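Local coordinates for protein methyltransferase (Streptomyces regensis, PDB 5N5D) that probably transfers a methyl group from S-adenosylmethionine to a hydroxyl oxygen of an intermediate in tomaymycin biosynthesis, as an O-methyltransferase with a Rossmann-like fold, at residues A[20-25]-A[45-50]; A[33-36]-A[41-44]; A[101-106]-A[115-120]; A[128-133]-A[156-161]; A[145-150]-A[183-188]. All coordinates share one frame; numbering follows the deposited sequence.

Interaction 1: residues A[20-25]-A[45-50]; sequences LLVKED and VSAPQG. With SAM (S-adenosylmethionine), chain H.
Ala47, Val22 and Glu24 carry this contact, in which the chain leaving helix 6-21 lies against the capping box that starts helix 47-60 of the Rossmann-like methyltransferase fold. The methyl group of Ala47 takes both side-chain contacts. Val22 CG1 meets Ala47 CB at 3.8 Å, a branch directed there because it stands anti to the Val22 backbone N (chi1 -173°), while CG2 turns to the CA of Pro48. From another side the Glu24 carboxylate brings OE2 to 3.7 Å from Ala47 CB; that oxygen has its polar partner in the hydroxyl of Tyr74. The second subunit packs here too, its Thr206 touching Val22 and its hydroxyl hydrogen-bonded to the carbonyl of Pro48. In the capping box, Ser46 OG accepts from Gln49 N at 3.2 Å, and Gln49 OE1 accepts in return from Ser46 N. One residue earlier the same segment reaches the cofactor, where Val45 N donates to the carboxylate atom O of S-adenosylmethionine at 2.9 Å, nearly straight at 170°.

Interaction 2: residues A[33-36]-A[41-44]; sequences QAHR and PDLA. With SAM (S-adenosylmethionine), chain H; SO4 (sulfate ion), chain I.
A stacked contact at the protein surface joins His35, on the short helix 34-37, to Pro41 and Asp42 in the loop that leads on to helix 47-60. The Asp42 CB lies over the centre of the imidazole, 3.8 Å from the His35 ring centroid and only 9° off the ring normal, a CH-pi contact. Ring and carboxylate planes are 15° apart, so the acid lies almost flat along the ring. The opposite face of the His35 ring carries CG of Arg36, displaced toward the rim. His35 holds CG between its backbone N and carbonyl carbon (chi1 59°), which turns the ring to the loop. Its CB makes a separate close approach, 3.1 Å from Pro41 O. Mid-loop, Asp42 forms an Asx turn: its OD1 accepts from Ala44 N at 3.1 Å, met from above the carboxylate plane. A water links the same oxygen to His35 ND1, weakly on the histidine side. The turn leads the chain to the cofactor pocket, where Leu43 O lies 3.3 Å from the methyl carbon CE of S-adenosylmethionine. At the edge of the His35 ring, in its plane, a sulfate ion, probably from the crystallisation liquor, takes a weak bond from NE2. Arg36 approaches the same ion edge-on, its NE donating to sulfate O4 at 2.7 Å, although this arginine is poorly ordered.

Interaction 3: residues A[101-106]-A[115-120]; sequences SAASRL and VEQHVG
Residues 101-106 of helix 96-108 and strand 115-119 run nearly antiparallel, at 172°, with their axes 10.5 Å apart at the closest approach. They belong to the last two elements of a beta-alpha-beta unit of the Rossmann-like fold, strand 88-93, helix 96-108 and strand 115-119, the last of these at one edge of the sheet within the chain. Leu106 on the helix and Val115 on the strand point toward each other's segment, their side chains crossing at about a right angle with Leu106 CD1 3.8 Å from Val115 CG1. Gln117, two residues along the strand, buries the most surface. Its chain, extended beyond CG, carries the amide across to the helix, where it meets Ala102, Ala103 and Leu106. NE2 turns to the carbonyl of Ala99 and donates a hydrogen bond there, one turn before Ala103. A leucine in place of Gln117 would probably leave the Ala99 carbonyl without this donor and put a branched apolar end where the amide now meets the helix. The other amide atom of Gln117, OE1, rests against Ala103, 3.2 Å from its CB, and it also lies 3.8 Å from Leu106 CD1.

Interaction 4: residues A[128-133]-A[156-161]; sequences TLDRPG and ALKLSR
The modelled separation between Lys158 NZ and Asp130 OD2, 2.5 Å, is unusually short for a salt bridge and perhaps not exact, but the pairing itself is plain. The two side chains cross at about a right angle, and a single carboxylate oxygen takes the ammonium group, since Asp130 OD1 stays 3.9 Å from Lys158 NZ. The lysine reaches it by folding: its chain bends at chi2 (68°) and again at chi4, which brings the terminal nitrogen back from helix 149-158 to the neighbouring loop. Asp130 is the centre of an inverse gamma turn, a tight kink in the loop between helix 122-125 and strand 139-142. Within the Rossmann-like fold the contact thus joins that loop to the C-terminal part of helix 149-158 and the residues just after Lys158. On the buried side of the charged pair, Leu159 supplies the apolar part. Its CD2 lies 3.6 Å from both CA and CB of Asp130, and its CD1 comes within 4.4 Å of Leu129 CB. The side chains of Leu129 and Leu159 both touch Leu66 of strand 64-68, so this layer continues into the interior of the fold, while Lys158 is on the exposed side. Ser160 OG donates to the carbonyl O of Ala156 at 2.7 Å, a bond within 156-161 whose donor is tilted 29° from the carbonyl plane.

Interaction 5: residues A[145-150]-A[183-188]; sequences NKPDIP and PDAGVQ. With SAM (S-adenosylmethionine), chain H; SO4 (sulfate ion), chain J.
Pro147 and Lys146 pack against the start of helix 185-198, which Asp184 caps from the N-cap position, its OD2 accepting from Val187 N at 2.9 Å. Next along, the Ala185 methyl meets the proline ring, with Pro147 CG 3.9 Å from Ala185 CB. Gly186 then lets the backbones close in: Lys146 CB lies 3.8 Å from Gly186 CA, and a side chain on the glycine would be tight against Lys146 and clash with the capping Asp184. Facing these residues, Lys146 to Ile149 form a type I beta turn that leads into helix 149-158 of the Rossmann-like fold, and it begins beside the cofactor. There Asn145 OD1 lies 3.3 Å from the adenine N6 of S-adenosylmethionine and accepts from Tyr152, while ND2 donates to Asp148 OD2 from above the carboxylate plane. An alanine at Asn145 would probably leave Asp148 and Tyr152 without these partners and open a gap beside the adenine. Lys146 N also faces a sulfate ion, probably from the crystallisation liquor, at a modelled distance too short to be taken literally.

How the interactions relate
From the N terminus, interaction 1 closes the first loop, bringing the end of helix 6-21 to the start of helix 47-60. Within that loop lies interaction 2, a short closure around helix 34-37 whose second segment runs directly into residues 45-50. Interaction 3 follows in series and ties helix 96-108 to the edge strand 115-119. Interactions 4 and 5 then cross: their segments alternate along the chain, and both use helix 149-158, 5 at its beginning and 4 at its end. Interactions 3 and 4 touch through His118 and Leu129, linking the edge strand to the loop 128-133. S-adenosylmethionine joins interactions 1 and 2, near its methionine part, to interaction 5 at its adenine.

Interaction 1: residues A[20-25]-A[45-50]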
# COMPACT_ATOMS: atom_id res chain seq x y z
N LEU A 20 -18.41 -0.23 0.75
CA LEU A 20 -18.35 -1.45 1.53
C LEU A 20 -17.24 -1.44 2.56
O LEU A 20 -17.38 -2.09 3.61
CB LEU A 20 -18.17 -2.66 0.60
CG LEU A 20 -19.39 -2.92 -0.31
CD1 LEU A 20 -19.09 -3.93 -1.40
CD2 LEU A 20 -20.56 -3.41 0.52
N LEU A 21 -16.15 -0.71 2.32
CA LEU A 21 -14.97 -0.85 3.16
C LEU A 21 -14.64 0.35 4.04
O LEU A 21 -13.97 0.17 5.06
CB LEU A 21 -13.73 -1.14 2.30
CG LEU A 21 -13.77 -2.40 1.45
CD1 LEU A 21 -12.40 -2.62 0.79
CD2 LEU A 21 -14.19 -3.63 2.22
N VAL A 22 -15.08 1.56 3.69
CA VAL A 22 -14.59 2.77 4.35
C VAL A 22 -15.77 3.58 4.85
O VAL A 22 -16.61 4.02 4.05
CB VAL A 22 -13.72 3.62 3.41
CG1 VAL A 22 -13.09 4.78 4.18
CG2 VAL A 22 -12.65 2.76 2.75
N LYS A 23 -15.82 3.80 6.16
CA LYS A 23 -16.84 4.63 6.78
C LYS A 23 -16.26 6.01 7.08
O LYS A 23 -15.10 6.13 7.49
CB LYS A 23 -17.36 3.99 8.06
N GLU A 24 -17.07 7.04 6.85
CA GLU A 24 -16.75 8.40 7.27
C GLU A 24 -17.80 8.85 8.27
O GLU A 24 -19.00 8.84 7.97
CB GLU A 24 -16.72 9.36 6.08
CG GLU A 24 -15.54 9.15 5.16
CD GLU A 24 -15.50 10.16 4.04
OE1 GLU A 24 -16.55 10.73 3.69
OE2 GLU A 24 -14.39 10.39 3.52
N ASP A 25 -17.35 9.26 9.45
CA ASP A 25 -18.22 9.88 10.43
C ASP A 25 -18.28 11.39 10.17
O ASP A 25 -17.74 11.89 9.19
CB ASP A 25 -17.76 9.52 11.85
CG ASP A 25 -16.39 10.08 12.20
OD1 ASP A 25 -15.59 10.40 11.30
OD2 ASP A 25 -16.11 10.18 13.42
N VAL A 45 -6.41 13.42 0.51
CA VAL A 45 -6.45 12.02 0.12
C VAL A 45 -7.91 11.59 0.04
O VAL A 45 -8.78 12.11 0.77
CB VAL A 45 -5.67 11.12 1.08
CG1 VAL A 45 -4.18 11.47 1.05
CG2 VAL A 45 -6.22 11.23 2.50
N SER A 46 -8.20 10.66 -0.86
CA SER A 46 -9.51 10.05 -0.94
C SER A 46 -9.77 9.19 0.29
O SER A 46 -8.88 8.89 1.08
CB SER A 46 -9.60 9.17 -2.19
OG SER A 46 -8.76 8.04 -2.03
N ALA A 47 -11.02 8.75 0.44
CA ALA A 47 -11.33 7.87 1.56
C ALA A 47 -10.53 6.58 1.50
O ALA A 47 -9.93 6.20 2.53
CB ALA A 47 -12.84 7.61 1.61
N PRO A 48 -10.45 5.86 0.37
CA PRO A 48 -9.64 4.63 0.35
C PRO A 48 -8.17 4.90 0.64
O PRO A 48 -7.51 4.08 1.29
CB PRO A 48 -9.85 4.09 -1.07
CG PRO A 48 -11.13 4.71 -1.54
CD PRO A 48 -11.16 6.07 -0.91
N GLN A 49 -7.65 6.04 0.18
CA GLN A 49 -6.25 6.40 0.42
C GLN A 49 -6.00 6.76 1.88
O GLN A 49 -4.96 6.38 2.45
CB GLN A 49 -5.87 7.59 -0.46
CG GLN A 49 -5.75 7.29 -1.93
CD GLN A 49 -5.60 8.56 -2.77
OE1 GLN A 49 -5.74 9.68 -2.27
NE2 GLN A 49 -5.32 8.38 -4.05
N GLY A 50 -6.89 7.54 2.49
CA GLY A 50 -6.77 7.82 3.90
C GLY A 50 -6.84 6.55 4.73
O GLY A 50 -6.08 6.37 5.68
N SAM H . -2.59 15.87 3.73
CA SAM H . -3.87 16.56 3.44
C SAM H . -5.02 15.52 3.29
O SAM H . -4.77 14.49 2.62
OXT SAM H . -6.11 15.77 3.85
CB SAM H . -3.76 17.41 2.16
CG SAM H . -2.50 18.28 2.16
SD SAM H . -2.58 19.36 0.71
CE SAM H . -2.19 18.23 -0.57
C5' SAM H . -0.98 20.25 0.79
C4' SAM H . -0.90 21.21 1.96
O4' SAM H . 0.47 21.62 2.18
C3' SAM H . -1.72 22.49 1.80
O3' SAM H . -2.62 22.61 2.90
C2' SAM H . -0.66 23.60 1.74
O2' SAM H . -1.10 24.81 2.34
C1' SAM H . 0.46 22.98 2.56
N9 SAM H . 1.79 23.53 2.30
C8 SAM H . 2.31 23.91 1.09
N7 SAM H . 3.56 24.31 1.15
C5 SAM H . 3.88 24.18 2.49
C6 SAM H . 5.06 24.42 3.21
N6 SAM H . 6.19 24.87 2.65
N1 SAM H . 5.05 24.18 4.54
C2 SAM H . 3.93 23.73 5.10
N3 SAM H . 2.75 23.47 4.53
C4 SAM H . 2.79 23.71 3.21

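Interaction 2: residues A[33-36]-A[41-44]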
# COMPACT_ATOMS: atom_id res chain seq x y z
N GLN A 33 -14.64 18.27 3.03
CA GLN A 33 -15.18 19.41 2.31
C GLN A 33 -14.38 20.69 2.55
O GLN A 33 -14.82 21.77 2.15
CB GLN A 33 -16.65 19.63 2.70
CG GLN A 33 -17.54 18.41 2.48
CD GLN A 33 -17.68 18.03 1.02
OE1 GLN A 33 -17.44 18.84 0.13
NE2 GLN A 33 -18.06 16.78 0.76
N ALA A 34 -13.21 20.58 3.19
CA ALA A 34 -12.44 21.78 3.54
C ALA A 34 -12.14 22.64 2.32
O ALA A 34 -12.11 23.87 2.42
CB ALA A 34 -11.14 21.37 4.23
N HIS A 35 -11.91 22.01 1.17
CA HIS A 35 -11.55 22.77 -0.02
C HIS A 35 -12.67 23.71 -0.45
O HIS A 35 -12.40 24.78 -1.00
CB HIS A 35 -11.19 21.82 -1.16
CG HIS A 35 -12.29 20.87 -1.53
ND1 HIS A 35 -12.69 19.83 -0.72
CD2 HIS A 35 -13.06 20.80 -2.64
CE1 HIS A 35 -13.66 19.16 -1.30
NE2 HIS A 35 -13.91 19.73 -2.47
N ARG A 36 -13.93 23.33 -0.21
CA ARG A 36 -15.04 24.19 -0.59
C ARG A 36 -15.06 25.46 0.24
O ARG A 36 -15.37 26.54 -0.28
CB ARG A 36 -16.36 23.43 -0.44
CG ARG A 36 -16.48 22.24 -1.38
CD ARG A 36 -17.79 21.50 -1.16
NE ARG A 36 -17.96 20.41 -2.12
CZ ARG A 36 -18.96 19.53 -2.08
NH1 ARG A 36 -19.88 19.61 -1.12
NH2 ARG A 36 -19.04 18.57 -2.98
N PRO A 41 -9.38 23.33 -5.22
CA PRO A 41 -9.62 21.94 -5.61
C PRO A 41 -9.52 21.03 -4.40
O PRO A 41 -8.99 21.41 -3.35
CB PRO A 41 -8.51 21.64 -6.63
CG PRO A 41 -7.89 22.97 -6.97
CD PRO A 41 -8.13 23.85 -5.79
N ASP A 42 -10.05 19.82 -4.54
CA ASP A 42 -10.01 18.83 -3.46
C ASP A 42 -8.59 18.30 -3.33
O ASP A 42 -8.16 17.44 -4.11
CB ASP A 42 -11.00 17.70 -3.72
CG ASP A 42 -10.94 16.62 -2.66
OD1 ASP A 42 -10.27 16.83 -1.62
OD2 ASP A 42 -11.55 15.55 -2.87
N LEU A 43 -7.88 18.78 -2.31
CA LEU A 43 -6.48 18.42 -2.10
C LEU A 43 -6.29 17.23 -1.16
O LEU A 43 -5.16 16.76 -1.01
CB LEU A 43 -5.72 19.61 -1.53
CG LEU A 43 -5.81 20.92 -2.32
CD1 LEU A 43 -5.00 21.99 -1.62
CD2 LEU A 43 -5.34 20.72 -3.75
N ALA A 44 -7.36 16.74 -0.54
CA ALA A 44 -7.23 15.70 0.46
C ALA A 44 -7.09 14.33 -0.19
O ALA A 44 -7.59 14.08 -1.29
CB ALA A 44 -8.44 15.69 1.39
N SAM H . -2.59 15.87 3.73
CA SAM H . -3.87 16.56 3.44
C SAM H . -5.02 15.52 3.29
O SAM H . -4.77 14.49 2.62
OXT SAM H . -6.11 15.77 3.85
CB SAM H . -3.76 17.41 2.16
CG SAM H . -2.50 18.28 2.16
SD SAM H . -2.58 19.36 0.71
CE SAM H . -2.19 18.23 -0.57
C5' SAM H . -0.98 20.25 0.79
C4' SAM H . -0.90 21.21 1.96
O4' SAM H . 0.47 21.62 2.18
C3' SAM H . -1.72 22.49 1.80
O3' SAM H . -2.62 22.61 2.90
C2' SAM H . -0.66 23.60 1.74
O2' SAM H . -1.10 24.81 2.34
C1' SAM H . 0.46 22.98 2.56
N9 SAM H . 1.79 23.53 2.30
C8 SAM H . 2.31 23.91 1.09
N7 SAM H . 3.56 24.31 1.15
C5 SAM H . 3.88 24.18 2.49
C6 SAM H . 5.06 24.42 3.21
N6 SAM H . 6.19 24.87 2.65
N1 SAM H . 5.05 24.18 4.54
C2 SAM H . 3.93 23.73 5.10
N3 SAM H . 2.75 23.47 4.53
C4 SAM H . 2.79 23.71 3.21
S SO4 I . -16.09 18.97 -4.70
O1 SO4 I . -16.03 18.06 -3.55
O2 SO4 I . -17.20 18.59 -5.56
O3 SO4 I . -14.84 18.89 -5.45
O4 SO4 I . -16.28 20.33 -4.22
O HOH W 1 -10.45 18.61 0.40

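Interaction 3: residues A[101-106]-A[115-120]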
# COMPACT_ATOMS: atom_id res chain seq x y z
N SER A 101 -9.09 25.26 10.62
CA SER A 101 -10.16 24.36 10.20
C SER A 101 -9.86 22.93 10.61
O SER A 101 -10.71 22.23 11.17
CB SER A 101 -10.34 24.47 8.68
OG SER A 101 -11.39 23.63 8.22
N ALA A 102 -8.63 22.48 10.37
CA ALA A 102 -8.24 21.13 10.76
C ALA A 102 -8.40 20.92 12.27
O ALA A 102 -8.84 19.86 12.71
CB ALA A 102 -6.80 20.85 10.32
N ALA A 103 -8.03 21.93 13.06
CA ALA A 103 -8.16 21.80 14.51
C ALA A 103 -9.60 21.50 14.90
O ALA A 103 -9.86 20.68 15.79
CB ALA A 103 -7.68 23.09 15.19
N SER A 104 -10.56 22.15 14.24
CA SER A 104 -11.96 21.91 14.54
C SER A 104 -12.36 20.48 14.19
O SER A 104 -13.12 19.83 14.93
CB SER A 104 -12.84 22.91 13.80
OG SER A 104 -12.59 24.24 14.24
N ARG A 105 -11.88 19.97 13.05
CA ARG A 105 -12.18 18.60 12.66
C ARG A 105 -11.56 17.60 13.63
O ARG A 105 -12.19 16.60 13.99
CB ARG A 105 -11.65 18.32 11.24
CG ARG A 105 -12.12 19.28 10.16
CD ARG A 105 -13.61 19.17 9.90
NE ARG A 105 -14.42 19.94 10.85
CZ ARG A 105 -14.59 21.26 10.79
NH1 ARG A 105 -14.00 21.98 9.85
NH2 ARG A 105 -15.35 21.86 11.69
N LEU A 106 -10.32 17.83 14.04
CA LEU A 106 -9.66 16.89 14.94
C LEU A 106 -10.36 16.84 16.29
O LEU A 106 -10.43 15.78 16.92
CB LEU A 106 -8.19 17.27 15.10
CG LEU A 106 -7.39 17.10 13.81
CD1 LEU A 106 -6.09 17.90 13.88
CD2 LEU A 106 -7.10 15.63 13.52
N VAL A 115 -2.82 15.10 18.93
CA VAL A 115 -2.29 15.85 17.80
C VAL A 115 -1.58 17.10 18.30
O VAL A 115 -2.10 17.82 19.16
CB VAL A 115 -3.39 16.21 16.79
CG1 VAL A 115 -2.78 16.93 15.58
CG2 VAL A 115 -4.12 14.96 16.33
N GLU A 116 -0.40 17.34 17.75
CA GLU A 116 0.37 18.56 17.98
C GLU A 116 0.48 19.26 16.63
O GLU A 116 1.22 18.81 15.75
CB GLU A 116 1.74 18.21 18.55
CG GLU A 116 2.71 19.36 18.68
CD GLU A 116 4.07 18.89 19.12
OE1 GLU A 116 4.13 18.11 20.09
OE2 GLU A 116 5.07 19.27 18.48
N GLN A 117 -0.26 20.36 16.47
CA GLN A 117 -0.25 21.10 15.22
C GLN A 117 0.78 22.22 15.26
O GLN A 117 0.98 22.87 16.29
CB GLN A 117 -1.63 21.71 14.95
CG GLN A 117 -2.71 20.70 14.65
CD GLN A 117 -3.98 21.36 14.18
OE1 GLN A 117 -4.99 21.36 14.89
NE2 GLN A 117 -3.94 21.94 12.99
N HIS A 118 1.41 22.45 14.11
CA HIS A 118 2.34 23.55 13.90
C HIS A 118 1.91 24.33 12.68
O HIS A 118 1.48 23.75 11.68
CB HIS A 118 3.78 23.05 13.72
CG HIS A 118 4.34 22.38 14.93
ND1 HIS A 118 5.21 23.01 15.80
CD2 HIS A 118 4.15 21.13 15.43
CE1 HIS A 118 5.53 22.17 16.77
NE2 HIS A 118 4.90 21.03 16.57
N VAL A 119 2.02 25.66 12.76
CA VAL A 119 1.68 26.55 11.66
C VAL A 119 2.96 27.24 11.21
O VAL A 119 3.61 27.95 11.99
CB VAL A 119 0.61 27.58 12.07
CG1 VAL A 119 0.38 28.59 10.96
CG2 VAL A 119 -0.69 26.87 12.40
N GLY A 120 3.32 27.04 9.95
CA GLY A 120 4.47 27.72 9.37
C GLY A 120 5.06 26.90 8.24
O GLY A 120 4.54 25.86 7.84

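Interaction 4: residues A[128-133]-A[156-161]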
# COMPACT_ATOMS: atom_id res chain seq x y z
N THR A 128 12.97 22.02 14.52
CA THR A 128 12.54 22.19 15.90
C THR A 128 11.95 20.91 16.48
O THR A 128 11.70 20.86 17.70
CB THR A 128 11.49 23.30 16.03
OG1 THR A 128 10.21 22.83 15.59
CG2 THR A 128 11.89 24.53 15.21
N LEU A 129 11.71 19.90 15.65
CA LEU A 129 11.12 18.65 16.10
C LEU A 129 12.16 17.61 16.50
O LEU A 129 11.79 16.55 17.02
CB LEU A 129 10.24 18.07 14.99
CG LEU A 129 9.13 19.00 14.47
CD1 LEU A 129 8.28 18.27 13.45
CD2 LEU A 129 8.26 19.53 15.61
N ASP A 130 13.45 17.89 16.29
CA ASP A 130 14.50 16.94 16.64
C ASP A 130 14.79 17.09 18.13
O ASP A 130 15.77 17.71 18.54
CB ASP A 130 15.73 17.17 15.77
CG ASP A 130 16.68 15.98 15.77
OD1 ASP A 130 16.42 15.01 16.51
OD2 ASP A 130 17.67 16.02 15.02
N ARG A 131 13.90 16.54 18.94
CA ARG A 131 14.00 16.69 20.38
C ARG A 131 13.35 15.50 21.06
O ARG A 131 12.43 14.89 20.50
CB ARG A 131 13.33 17.99 20.84
CG ARG A 131 11.84 18.03 20.55
CD ARG A 131 11.26 19.40 20.84
NE ARG A 131 11.56 19.84 22.20
CZ ARG A 131 11.25 21.03 22.69
NH1 ARG A 131 10.61 21.91 21.92
NH2 ARG A 131 11.56 21.35 23.94
N PRO A 132 13.79 15.14 22.27
CA PRO A 132 13.17 14.02 22.98
C PRO A 132 11.67 14.24 23.17
O PRO A 132 11.21 15.36 23.38
CB PRO A 132 13.90 13.99 24.33
CG PRO A 132 15.16 14.73 24.11
CD PRO A 132 14.89 15.74 23.04
N GLY A 133 10.92 13.15 23.09
CA GLY A 133 9.48 13.21 23.21
C GLY A 133 8.74 13.54 21.93
O GLY A 133 7.52 13.37 21.88
N ALA A 156 12.83 13.48 7.16
CA ALA A 156 12.17 12.25 7.58
C ALA A 156 13.18 11.23 8.09
O ALA A 156 12.96 10.58 9.11
CB ALA A 156 11.36 11.67 6.42
N LEU A 157 14.32 11.10 7.39
CA LEU A 157 15.36 10.19 7.84
C LEU A 157 15.98 10.66 9.16
O LEU A 157 16.19 9.86 10.07
CB LEU A 157 16.44 10.06 6.77
CG LEU A 157 16.00 9.48 5.42
CD1 LEU A 157 17.20 9.44 4.48
CD2 LEU A 157 15.38 8.10 5.56
N LYS A 158 16.26 11.96 9.27
CA LYS A 158 16.88 12.48 10.49
C LYS A 158 15.97 12.32 11.70
O LYS A 158 16.46 12.10 12.82
CB LYS A 158 17.24 13.95 10.30
CG LYS A 158 17.95 14.58 11.48
CD LYS A 158 19.35 13.99 11.64
CE LYS A 158 20.11 14.67 12.77
NZ LYS A 158 19.40 14.54 14.07
N LEU A 159 14.66 12.42 11.50
CA LEU A 159 13.69 12.44 12.58
C LEU A 159 13.06 11.08 12.84
O LEU A 159 12.18 10.98 13.69
CB LEU A 159 12.59 13.46 12.29
CG LEU A 159 13.02 14.92 12.16
CD1 LEU A 159 11.87 15.77 11.63
CD2 LEU A 159 13.51 15.45 13.49
N SER A 160 13.48 10.04 12.12
CA SER A 160 12.86 8.73 12.32
C SER A 160 13.90 7.72 12.80
O SER A 160 14.84 8.08 13.52
CB SER A 160 12.16 8.26 11.04
OG SER A 160 13.07 8.02 9.98
N ARG A 161 13.73 6.46 12.43
CA ARG A 161 14.44 5.37 13.07
C ARG A 161 14.39 4.17 12.13
O ARG A 161 13.55 4.13 11.23
CB ARG A 161 13.79 5.01 14.42
CG ARG A 161 12.29 4.71 14.30
CD ARG A 161 11.60 4.67 15.64
NE ARG A 161 12.18 3.68 16.54
CZ ARG A 161 11.71 3.41 17.75
NH1 ARG A 161 12.30 2.49 18.51
NH2 ARG A 161 10.63 4.04 18.21

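Interaction 5: residues A[145-150]-A[183-188]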
# COMPACT_ATOMS: atom_id res chain seq x y z
N ASN A 145 4.23 20.79 -0.39
CA ASN A 145 4.70 21.28 -1.67
C ASN A 145 5.76 20.33 -2.23
O ASN A 145 6.56 19.76 -1.49
CB ASN A 145 5.27 22.69 -1.52
CG ASN A 145 6.38 22.76 -0.51
OD1 ASN A 145 6.26 22.24 0.61
ND2 ASN A 145 7.48 23.40 -0.89
N LYS A 146 5.76 20.17 -3.55
CA LYS A 146 6.59 19.13 -4.16
C LYS A 146 8.06 19.53 -4.33
O LYS A 146 8.92 18.65 -4.23
CB LYS A 146 5.97 18.73 -5.50
CG LYS A 146 4.65 17.99 -5.32
CD LYS A 146 3.77 18.03 -6.55
CE LYS A 146 2.51 17.20 -6.34
NZ LYS A 146 1.71 17.63 -5.16
N PRO A 147 8.40 20.80 -4.60
CA PRO A 147 9.83 21.13 -4.76
C PRO A 147 10.69 20.76 -3.57
O PRO A 147 11.88 20.48 -3.75
CB PRO A 147 9.81 22.64 -5.00
CG PRO A 147 8.50 22.88 -5.66
CD PRO A 147 7.54 21.93 -4.97
N ASP A 148 10.15 20.76 -2.35
CA ASP A 148 10.94 20.51 -1.15
C ASP A 148 10.93 19.04 -0.72
O ASP A 148 11.48 18.73 0.34
CB ASP A 148 10.44 21.39 -0.01
CG ASP A 148 10.81 22.84 -0.18
OD1 ASP A 148 11.85 23.14 -0.81
OD2 ASP A 148 10.06 23.70 0.33
N ILE A 149 10.36 18.14 -1.52
CA ILE A 149 10.30 16.73 -1.15
C ILE A 149 11.68 16.17 -0.83
O ILE A 149 11.83 15.45 0.17
CB ILE A 149 9.58 15.92 -2.25
CG1 ILE A 149 8.08 16.22 -2.18
CG2 ILE A 149 9.81 14.43 -2.06
CD1 ILE A 149 7.27 15.65 -3.32
N PRO A 150 12.74 16.47 -1.60
CA PRO A 150 14.06 15.94 -1.22
C PRO A 150 14.47 16.34 0.19
O PRO A 150 14.98 15.50 0.95
CB PRO A 150 15.00 16.54 -2.28
CG PRO A 150 14.12 16.77 -3.46
CD PRO A 150 12.79 17.19 -2.89
N PRO A 183 10.88 21.75 -16.77
CA PRO A 183 11.27 22.96 -16.03
C PRO A 183 10.62 23.12 -14.66
O PRO A 183 11.04 24.00 -13.90
CB PRO A 183 10.84 24.09 -16.98
CG PRO A 183 9.70 23.51 -17.75
CD PRO A 183 10.05 22.06 -17.94
N ASP A 184 9.60 22.33 -14.33
CA ASP A 184 8.91 22.52 -13.07
C ASP A 184 9.76 22.04 -11.90
O ASP A 184 10.29 20.92 -11.91
CB ASP A 184 7.58 21.77 -13.06
CG ASP A 184 6.85 21.92 -11.74
OD1 ASP A 184 6.47 23.06 -11.42
OD2 ASP A 184 6.67 20.91 -11.04
N ALA A 185 9.85 22.87 -10.86
CA ALA A 185 10.62 22.52 -9.67
C ALA A 185 10.02 21.34 -8.93
O ALA A 185 10.75 20.57 -8.29
CB ALA A 185 10.71 23.73 -8.74
N GLY A 186 8.69 21.19 -8.98
CA GLY A 186 8.07 20.04 -8.35
C GLY A 186 8.47 18.74 -9.02
O GLY A 186 8.82 17.76 -8.35
N VAL A 187 8.45 18.72 -10.35
CA VAL A 187 8.89 17.55 -11.09
C VAL A 187 10.33 17.23 -10.74
O VAL A 187 10.69 16.08 -10.47
CB VAL A 187 8.71 17.76 -12.61
CG1 VAL A 187 9.31 16.60 -13.39
CG2 VAL A 187 7.25 17.93 -12.96
N GLN A 188 11.18 18.25 -10.73
CA GLN A 188 12.59 18.01 -10.45
C GLN A 188 12.80 17.58 -9.00
O GLN A 188 13.71 16.79 -8.72
CB GLN A 188 13.41 19.26 -10.78
CG GLN A 188 13.50 19.56 -12.28
CD GLN A 188 14.10 18.42 -13.10
OE1 GLN A 188 15.01 17.71 -12.63
NE2 GLN A 188 13.60 18.23 -14.31
N SAM H . -2.59 15.87 3.73
CA SAM H . -3.87 16.56 3.44
C SAM H . -5.02 15.52 3.29
O SAM H . -4.77 14.49 2.62
OXT SAM H . -6.11 15.77 3.85
CB SAM H . -3.76 17.41 2.16
CG SAM H . -2.50 18.28 2.16
SD SAM H . -2.58 19.36 0.71
CE SAM H . -2.19 18.23 -0.57
C5' SAM H . -0.98 20.25 0.79
C4' SAM H . -0.90 21.21 1.96
O4' SAM H . 0.47 21.62 2.18
C3' SAM H . -1.72 22.49 1.80
O3' SAM H . -2.62 22.61 2.90
C2' SAM H . -0.66 23.60 1.74
O2' SAM H . -1.10 24.81 2.34
C1' SAM H . 0.46 22.98 2.56
N9 SAM H . 1.79 23.53 2.30
C8 SAM H . 2.31 23.91 1.09
N7 SAM H . 3.56 24.31 1.15
C5 SAM H . 3.88 24.18 2.49
C6 SAM H . 5.06 24.42 3.21
N6 SAM H . 6.19 24.87 2.65
N1 SAM H . 5.05 24.18 4.54
C2 SAM H . 3.93 23.73 5.10
N3 SAM H . 2.75 23.47 4.53
C4 SAM H . 2.79 23.71 3.21
S SO4 J . 3.50 22.44 -5.22
O1 SO4 J . 2.99 22.59 -6.58
O2 SO4 J . 2.43 22.73 -4.27
O3 SO4 J . 3.97 21.08 -5.03
O4 SO4 J . 4.61 23.38 -5.02